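Local coordinates for protein intimin (Escherichia coli O127:H6 str. E2348/69, PDB 6TQD) that probably serves as an adhesin in bacterial attachment to host cells, its extracellular juncture domains holding a constitutively extended conformation, at residues K119-Y132 with S195-Q207. Sequence-based numbering, arbitrary orientation.
Sequences KTSAKADGTEAITY and SALNANAVIFVDQ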
ATOM      1  N   LYS A 119      17.719  15.342   0.083  1.00 18.29           N
ATOM      2  CA  LYS A 119      18.943  15.539  -0.680  1.00 19.38           C
ATOM      3  C   LYS A 119      19.662  14.209  -0.808  1.00 18.95           C
ATOM      4  O   LYS A 119      19.545  13.344   0.062  1.00 20.53           O
ATOM      5  CB  LYS A 119      19.904  16.505   0.025  1.00 22.42           C
ATOM      6  CG  LYS A 119      19.298  17.822   0.421  1.00 22.28           C
ATOM      7  CD  LYS A 119      20.202  18.551   1.395  1.00 19.87           C
ATOM      8  CE  LYS A 119      19.565  19.844   1.852  1.00 22.84           C
ATOM      9  NZ  LYS A 119      20.424  20.557   2.823  1.00 18.50           N
ATOM     10  N   THR A 120      20.427  14.060  -1.889  1.00 20.80           N
ATOM     11  CA  THR A 120      21.238  12.863  -2.081  1.00 24.13           C
ATOM     12  C   THR A 120      22.653  13.042  -1.555  1.00 22.09           C
ATOM     13  O   THR A 120      23.377  12.051  -1.394  1.00 21.60           O
ATOM     14  CB  THR A 120      21.304  12.497  -3.568  1.00 29.18           C
ATOM     15  OG1 THR A 120      21.910  13.564  -4.304  1.00 30.13           O
ATOM     16  CG2 THR A 120      19.906  12.223  -4.112  1.00 32.96           C
ATOM     17  N   SER A 121      23.059  14.277  -1.296  1.00 22.60           N
ATOM     18  CA  SER A 121      24.403  14.562  -0.818  1.00 23.95           C
ATOM     19  C   SER A 121      24.363  15.840   0.008  1.00 21.66           C
ATOM     20  O   SER A 121      23.443  16.658  -0.114  1.00 20.21           O
ATOM     21  CB  SER A 121      25.404  14.666  -1.975  1.00 25.28           C
ATOM     22  OG  SER A 121      25.125  15.778  -2.804  1.00 29.03           O
ATOM     23  N   ALA A 122      25.360  15.982   0.874  1.00 20.75           N
ATOM     24  CA  ALA A 122      25.481  17.163   1.718  1.00 21.02           C
ATOM     25  C   ALA A 122      26.943  17.326   2.104  1.00 21.95           C
ATOM     26  O   ALA A 122      27.732  16.381   2.030  1.00 22.08           O
ATOM     27  CB  ALA A 122      24.601  17.052   2.967  1.00 20.27           C
ATOM     28  N   LYS A 123      27.302  18.540   2.514  1.00 22.40           N
ATOM     29  CA  LYS A 123      28.673  18.788   2.920  1.00 23.37           C
ATOM     30  C   LYS A 123      28.969  18.103   4.248  1.00 22.68           C
ATOM     31  O   LYS A 123      28.128  18.058   5.155  1.00 21.59           O
ATOM     32  CB  LYS A 123      28.942  20.289   3.032  1.00 24.22           C
ATOM     33  CG  LYS A 123      30.414  20.602   3.272  1.00 26.45           C
ATOM     34  CD  LYS A 123      30.707  22.097   3.323  1.00 29.41           C
ATOM     35  CE  LYS A 123      32.191  22.333   3.565  1.00 27.70           C
ATOM     36  NZ  LYS A 123      32.492  23.730   3.985  1.00 30.24           N
ATOM     37  N   ALA A 124      30.172  17.549   4.354  1.00 23.37           N
ATOM     38  CA  ALA A 124      30.610  16.842   5.555  1.00 22.90           C
ATOM     39  C   ALA A 124      31.184  17.799   6.594  1.00 25.40           C
ATOM     40  O   ALA A 124      32.293  17.605   7.098  1.00 25.15           O
ATOM     41  CB  ALA A 124      31.628  15.772   5.177  1.00 25.07           C
ATOM     42  N   ASP A 125      30.429  18.850   6.915  1.00 23.03           N
ATOM     43  CA  ASP A 125      30.869  19.867   7.864  1.00 23.48           C
ATOM     44  C   ASP A 125      30.162  19.765   9.210  1.00 22.83           C
ATOM     45  O   ASP A 125      30.319  20.658  10.045  1.00 22.65           O
ATOM     46  CB  ASP A 125      30.681  21.266   7.275  1.00 24.57           C
ATOM     47  CG  ASP A 125      29.237  21.581   6.927  1.00 23.35           C
ATOM     48  OD1 ASP A 125      28.355  20.706   7.092  1.00 22.17           O
ATOM     49  OD2 ASP A 125      28.983  22.716   6.479  1.00 23.90           O
ATOM     50  N   GLY A 126      29.410  18.698   9.446  1.00 23.43           N
ATOM     51  CA  GLY A 126      28.651  18.590  10.673  1.00 20.23           C
ATOM     52  C   GLY A 126      27.549  19.611  10.819  1.00 20.51           C
ATOM     53  O   GLY A 126      27.020  19.779  11.922  1.00 21.89           O
ATOM     54  N   THR A 127      27.192  20.302   9.739  1.00 20.20           N
ATOM     55  CA  THR A 127      26.255  21.416   9.821  1.00 20.03           C
ATOM     56  C   THR A 127      25.121  21.257   8.812  1.00 19.49           C
ATOM     57  O   THR A 127      23.947  21.437   9.167  1.00 18.69           O
ATOM     58  CB  THR A 127      26.983  22.750   9.615  1.00 21.28           C
ATOM     59  OG1 THR A 127      28.123  22.809  10.487  1.00 25.13           O
ATOM     60  CG2 THR A 127      26.074  23.907   9.942  1.00 21.14           C
ATOM     61  N   GLU A 128      25.438  20.936   7.560  1.00 19.98           N
ATOM     62  CA  GLU A 128      24.378  20.795   6.572  1.00 19.55           C
ATOM     63  C   GLU A 128      23.508  19.588   6.908  1.00 20.04           C
ATOM     64  O   GLU A 128      24.019  18.502   7.178  1.00 18.06           O
ATOM     65  CB  GLU A 128      24.908  20.650   5.151  1.00 20.41           C
ATOM     66  CG  GLU A 128      23.733  20.645   4.161  1.00 20.03           C
ATOM     67  CD  GLU A 128      24.120  20.655   2.698  1.00 22.07           C
ATOM     68  OE1 GLU A 128      23.195  20.797   1.864  1.00 21.54           O
ATOM     69  OE2 GLU A 128      25.317  20.513   2.372  1.00 22.71           O
ATOM     70  N   ALA A 129      22.197  19.794   6.896  1.00 17.57           N
ATOM     71  CA  ALA A 129      21.245  18.769   7.291  1.00 16.41           C
ATOM     72  C   ALA A 129      20.618  18.124   6.068  1.00 16.20           C
ATOM     73  O   ALA A 129      20.250  18.803   5.103  1.00 16.65           O
ATOM     74  CB  ALA A 129      20.141  19.382   8.154  1.00 16.32           C
ATOM     75  N   ILE A 130      20.501  16.798   6.122  1.00 15.58           N
ATOM     76  CA  ILE A 130      19.643  16.027   5.224  1.00 15.14           C
ATOM     77  C   ILE A 130      18.399  15.656   6.017  1.00 14.91           C
ATOM     78  O   ILE A 130      18.496  15.051   7.090  1.00 14.13           O
ATOM     79  CB  ILE A 130      20.366  14.778   4.706  1.00 15.30           C
ATOM     80  CG1 ILE A 130      21.603  15.179   3.889  1.00 16.51           C
ATOM     81  CG2 ILE A 130      19.413  13.918   3.881  1.00 16.90           C
ATOM     82  CD1 ILE A 130      22.408  14.000   3.374  1.00 20.10           C
ATOM     83  N   THR A 131      17.226  16.019   5.501  1.00 13.77           N
ATOM     84  CA  THR A 131      15.973  15.801   6.214  1.00 13.61           C
ATOM     85  C   THR A 131      15.249  14.608   5.610  1.00 12.75           C
ATOM     86  O   THR A 131      15.016  14.562   4.395  1.00 12.65           O
ATOM     87  CB  THR A 131      15.079  17.035   6.166  1.00 15.49           C
ATOM     88  OG1 THR A 131      15.788  18.140   6.752  1.00 15.38           O
ATOM     89  CG2 THR A 131      13.797  16.795   6.932  1.00 15.89           C
ATOM     90  N   TYR A 132      14.878  13.667   6.465  1.00 11.54           N
ATOM     91  CA  TYR A 132      14.199  12.441   6.061  1.00 11.01           C
ATOM     92  C   TYR A 132      12.735  12.507   6.458  1.00 11.55           C
ATOM     93  O   TYR A 132      12.387  13.043   7.508  1.00 10.45           O
ATOM     94  CB  TYR A 132      14.833  11.229   6.736  1.00 10.70           C
ATOM     95  CG  TYR A 132      16.199  10.851   6.223  1.00 11.37           C
ATOM     96  CD1 TYR A 132      17.335  11.571   6.586  1.00 12.71           C
ATOM     97  CD2 TYR A 132      16.362   9.758   5.388  1.00 11.45           C
ATOM     98  CE1 TYR A 132      18.589  11.210   6.110  1.00 13.58           C
ATOM     99  CE2 TYR A 132      17.607   9.392   4.913  1.00 12.29           C
ATOM    100  CZ  TYR A 132      18.721  10.119   5.281  1.00 13.81           C
ATOM    101  OH  TYR A 132      19.975   9.769   4.819  1.00 15.00           O
ATOM    102  N   SER A 195      10.965  -5.627  10.721  1.00 10.40           N
ATOM    103  CA  SER A 195      12.281  -5.032  10.565  1.00 13.80           C
ATOM    104  C   SER A 195      12.095  -3.631  10.001  1.00 10.35           C
ATOM    105  O   SER A 195      11.033  -3.286   9.486  1.00 10.90           O
ATOM    106  CB  SER A 195      13.164  -5.876   9.642  1.00 18.34           C
ATOM    107  OG  SER A 195      12.606  -5.955   8.344  1.00 21.41           O
ATOM    108  N   ALA A 196      13.135  -2.813  10.128  1.00 12.04           N
ATOM    109  CA  ALA A 196      13.056  -1.429   9.690  1.00 10.56           C
ATOM    110  C   ALA A 196      13.159  -1.325   8.168  1.00 11.84           C
ATOM    111  O   ALA A 196      13.645  -2.232   7.491  1.00 16.33           O
ATOM    112  CB  ALA A 196      14.174  -0.593  10.336  1.00 13.09           C
ATOM    113  N   LEU A 197      12.654  -0.205   7.626  1.00 10.65           N
ATOM    114  CA  LEU A 197      12.787   0.133   6.217  1.00 10.97           C
ATOM    115  C   LEU A 197      13.980   1.076   6.048  1.00 11.61           C
ATOM    116  O   LEU A 197      13.996   2.163   6.631  1.00 11.47           O
ATOM    117  CB  LEU A 197      11.520   0.832   5.710  1.00 10.91           C
ATOM    118  CG  LEU A 197      11.572   1.290   4.246  1.00 14.95           C
ATOM    119  CD1 LEU A 197      11.700   0.074   3.318  1.00 18.22           C
ATOM    120  CD2 LEU A 197      10.344   2.119   3.871  1.00 12.88           C
ATOM    121  N   ASN A 198      14.957   0.667   5.234  1.00 12.32           N
ATOM    122  CA  ASN A 198      16.126   1.501   4.968  1.00 13.00           C
ATOM    123  C   ASN A 198      15.836   2.521   3.875  1.00 13.02           C
ATOM    124  O   ASN A 198      15.284   2.179   2.825  1.00 16.18           O
ATOM    125  CB  ASN A 198      17.302   0.644   4.494  1.00 13.81           C
ATOM    126  CG  ASN A 198      17.891  -0.213   5.589  1.00 16.66           C
ATOM    127  OD1 ASN A 198      17.489  -0.132   6.744  1.00 15.04           O
ATOM    128  ND2 ASN A 198      18.854  -1.047   5.226  1.00 20.00           N
ATOM    129  N   ALA A 199      16.236   3.763   4.106  1.00 13.17           N
ATOM    130  CA  ALA A 199      16.266   4.746   3.040  1.00 13.76           C
ATOM    131  C   ALA A 199      17.443   4.460   2.100  1.00 14.92           C
ATOM    132  O   ALA A 199      18.379   3.737   2.438  1.00 15.98           O
ATOM    133  CB  ALA A 199      16.472   6.146   3.617  1.00 15.00           C
ATOM    134  N   ASN A 200      17.395   5.066   0.915  1.00 16.79           N
ATOM    135  CA  ASN A 200      18.533   4.986   0.015  1.00 20.96           C
ATOM    136  C   ASN A 200      19.736   5.678   0.653  1.00 19.25           C
ATOM    137  O   ASN A 200      19.597   6.620   1.433  1.00 18.69           O
ATOM    138  CB  ASN A 200      18.212   5.662  -1.317  1.00 26.65           C
ATOM    139  CG  ASN A 200      17.274   4.843  -2.179  1.00 31.86           C
ATOM    140  OD1 ASN A 200      17.103   3.640  -1.972  1.00 31.75           O
ATOM    141  ND2 ASN A 200      16.663   5.494  -3.162  1.00 38.66           N
ATOM    142  N   ALA A 201      20.926   5.188   0.327  1.00 18.64           N
ATOM    143  CA  ALA A 201      22.134   5.780   0.871  1.00 19.24           C
ATOM    144  C   ALA A 201      22.241   7.222   0.410  1.00 21.00           C
ATOM    145  O   ALA A 201      21.842   7.562  -0.706  1.00 22.57           O
ATOM    146  CB  ALA A 201      23.361   5.009   0.384  1.00 19.91           C
ATOM    147  N   VAL A 202      22.767   8.071   1.293  1.00 17.64           N
ATOM    148  CA  VAL A 202      23.171   9.428   0.959  1.00 18.00           C
ATOM    149  C   VAL A 202      24.673   9.496   1.177  1.00 18.91           C
ATOM    150  O   VAL A 202      25.268   8.636   1.821  1.00 19.13           O
ATOM    151  CB  VAL A 202      22.443  10.485   1.804  1.00 17.40           C
ATOM    152  CG1 VAL A 202      20.940  10.396   1.587  1.00 17.57           C
ATOM    153  CG2 VAL A 202      22.777  10.320   3.281  1.00 17.29           C
ATOM    154  N   ILE A 203      25.291  10.529   0.624  1.00 19.45           N
ATOM    155  CA  ILE A 203      26.738  10.686   0.698  1.00 22.08           C
ATOM    156  C   ILE A 203      27.058  12.074   1.227  1.00 22.77           C
ATOM    157  O   ILE A 203      26.529  13.073   0.727  1.00 22.05           O
ATOM    158  CB  ILE A 203      27.410  10.436  -0.669  1.00 26.23           C
ATOM    159  CG1 ILE A 203      28.931  10.453  -0.516  1.00 32.44           C
ATOM    160  CG2 ILE A 203      26.957  11.474  -1.690  1.00 26.37           C
ATOM    161  CD1 ILE A 203      29.663   9.809  -1.682  1.00 38.08           C
ATOM    162  N   PHE A 204      27.950  12.142   2.212  1.00 20.92           N
ATOM    163  CA  PHE A 204      28.484  13.416   2.688  1.00 21.24           C
ATOM    164  C   PHE A 204      29.830  13.643   2.013  1.00 22.31           C
ATOM    165  O   PHE A 204      30.664  12.731   1.956  1.00 23.31           O
ATOM    166  CB  PHE A 204      28.627  13.401   4.210  1.00 21.30           C
ATOM    167  CG  PHE A 204      27.310  13.480   4.946  1.00 19.99           C
ATOM    168  CD1 PHE A 204      26.740  14.705   5.250  1.00 19.64           C
ATOM    169  CD2 PHE A 204      26.633  12.328   5.318  1.00 19.41           C
ATOM    170  CE1 PHE A 204      25.540  14.787   5.921  1.00 18.74           C
ATOM    171  CE2 PHE A 204      25.427  12.405   5.987  1.00 18.50           C
ATOM    172  CZ  PHE A 204      24.875  13.631   6.288  1.00 18.17           C
ATOM    173  N   VAL A 205      30.033  14.860   1.494  1.00 22.64           N
ATOM    174  CA  VAL A 205      31.142  15.168   0.599  1.00 24.34           C
ATOM    175  C   VAL A 205      32.009  16.272   1.194  1.00 24.83           C
ATOM    176  O   VAL A 205      31.498  17.251   1.748  1.00 26.06           O
ATOM    177  CB  VAL A 205      30.616  15.589  -0.792  1.00 27.70           C
ATOM    178  CG1 VAL A 205      31.764  15.739  -1.783  1.00 31.92           C
ATOM    179  CG2 VAL A 205      29.591  14.583  -1.310  1.00 30.18           C
ATOM    180  N   ASP A 206      33.319  16.117   1.063  1.00 27.10           N
ATOM    181  CA  ASP A 206      34.235  17.177   1.456  1.00 33.60           C
ATOM    182  C   ASP A 206      34.375  18.187   0.321  1.00 35.00           C
ATOM    183  O   ASP A 206      34.332  17.837  -0.864  1.00 33.60           O
ATOM    184  CB  ASP A 206      35.624  16.619   1.768  1.00 41.57           C
ATOM    185  CG  ASP A 206      35.705  15.981   3.138  1.00 47.95           C
ATOM    186  OD1 ASP A 206      34.928  16.377   4.033  1.00 49.20           O
ATOM    187  OD2 ASP A 206      36.560  15.088   3.321  1.00 51.19           O
ATOM    188  N   GLN A 207      34.540  19.450   0.694  1.00 38.52           N
ATOM    189  CA  GLN A 207      34.658  20.524  -0.284  1.00 41.71           C
ATOM    190  C   GLN A 207      35.008  21.840   0.399  1.00 43.52           C
ATOM    191  O   GLN A 207      34.929  21.955   1.621  1.00 44.40           O
ATOM    192  CB  GLN A 207      33.351  20.672  -1.064  1.00 43.06           C
ATOM    193  CG  GLN A 207      32.127  20.905  -0.195  1.00 46.16           C
ATOM    194  CD  GLN A 207      30.836  20.845  -0.986  1.00 49.61           C
ATOM    195  OE1 GLN A 207      30.262  19.773  -1.179  1.00 52.04           O
ATOM    196  NE2 GLN A 207      30.373  22.000  -1.453  1.00 51.56           N
ATOM    197  OXT GLN A 207      35.380  22.813  -0.254  1.00 44.58           O
TER
HETATM  198  O   HOH W   1      35.137  23.693   3.269  1.00 34.97           O
HETATM  199  O   HOH W   2      20.307   7.227   3.992  1.00 12.46           O
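Ile130 and Val202 meet end to end, CD1 of Ile130 lying 3.7 Å from CG2 of Val202. The same CD1 meets the Phe204 ring obliquely at CZ (3.8 Å), while Ala122 CB packs on CE1 at the same distance. With CG of Phe204 anti to the carbonyl carbon (chi1 -73°), the ring turns into the interior beside Val184 and Leu176, and Lys123 O lies in plane at its edge. The Tyr132 and Val202 side chains face one another head-on, the OH touching both methyls, nearest CG2 at 3.2 Å, and Ala199 CB sits at the ring edge. A water accepts from the Tyr132 OH and donates to Asn200 O. Strands 121-123 and 202-205 run parallel (25° between axes); a ladder of four backbone hydrogen bonds, the first Ile203 N to Thr120 O and the last Ala124 N to Val205 O, links them, and the shortest, Val205 N to Ala122 O, is 2.8 Å. Across the turn, Glu128 accepts from Lys123 N through OE2 and forms a salt bridge through OE1 with Lys119 NZ (2.9 Å). A short edge strand paired parallel with the C-terminal strand, while 130-138 joins the facing sheet, is characteristic of the Ig-like beta-sandwich, here a bacterial group 1 domain.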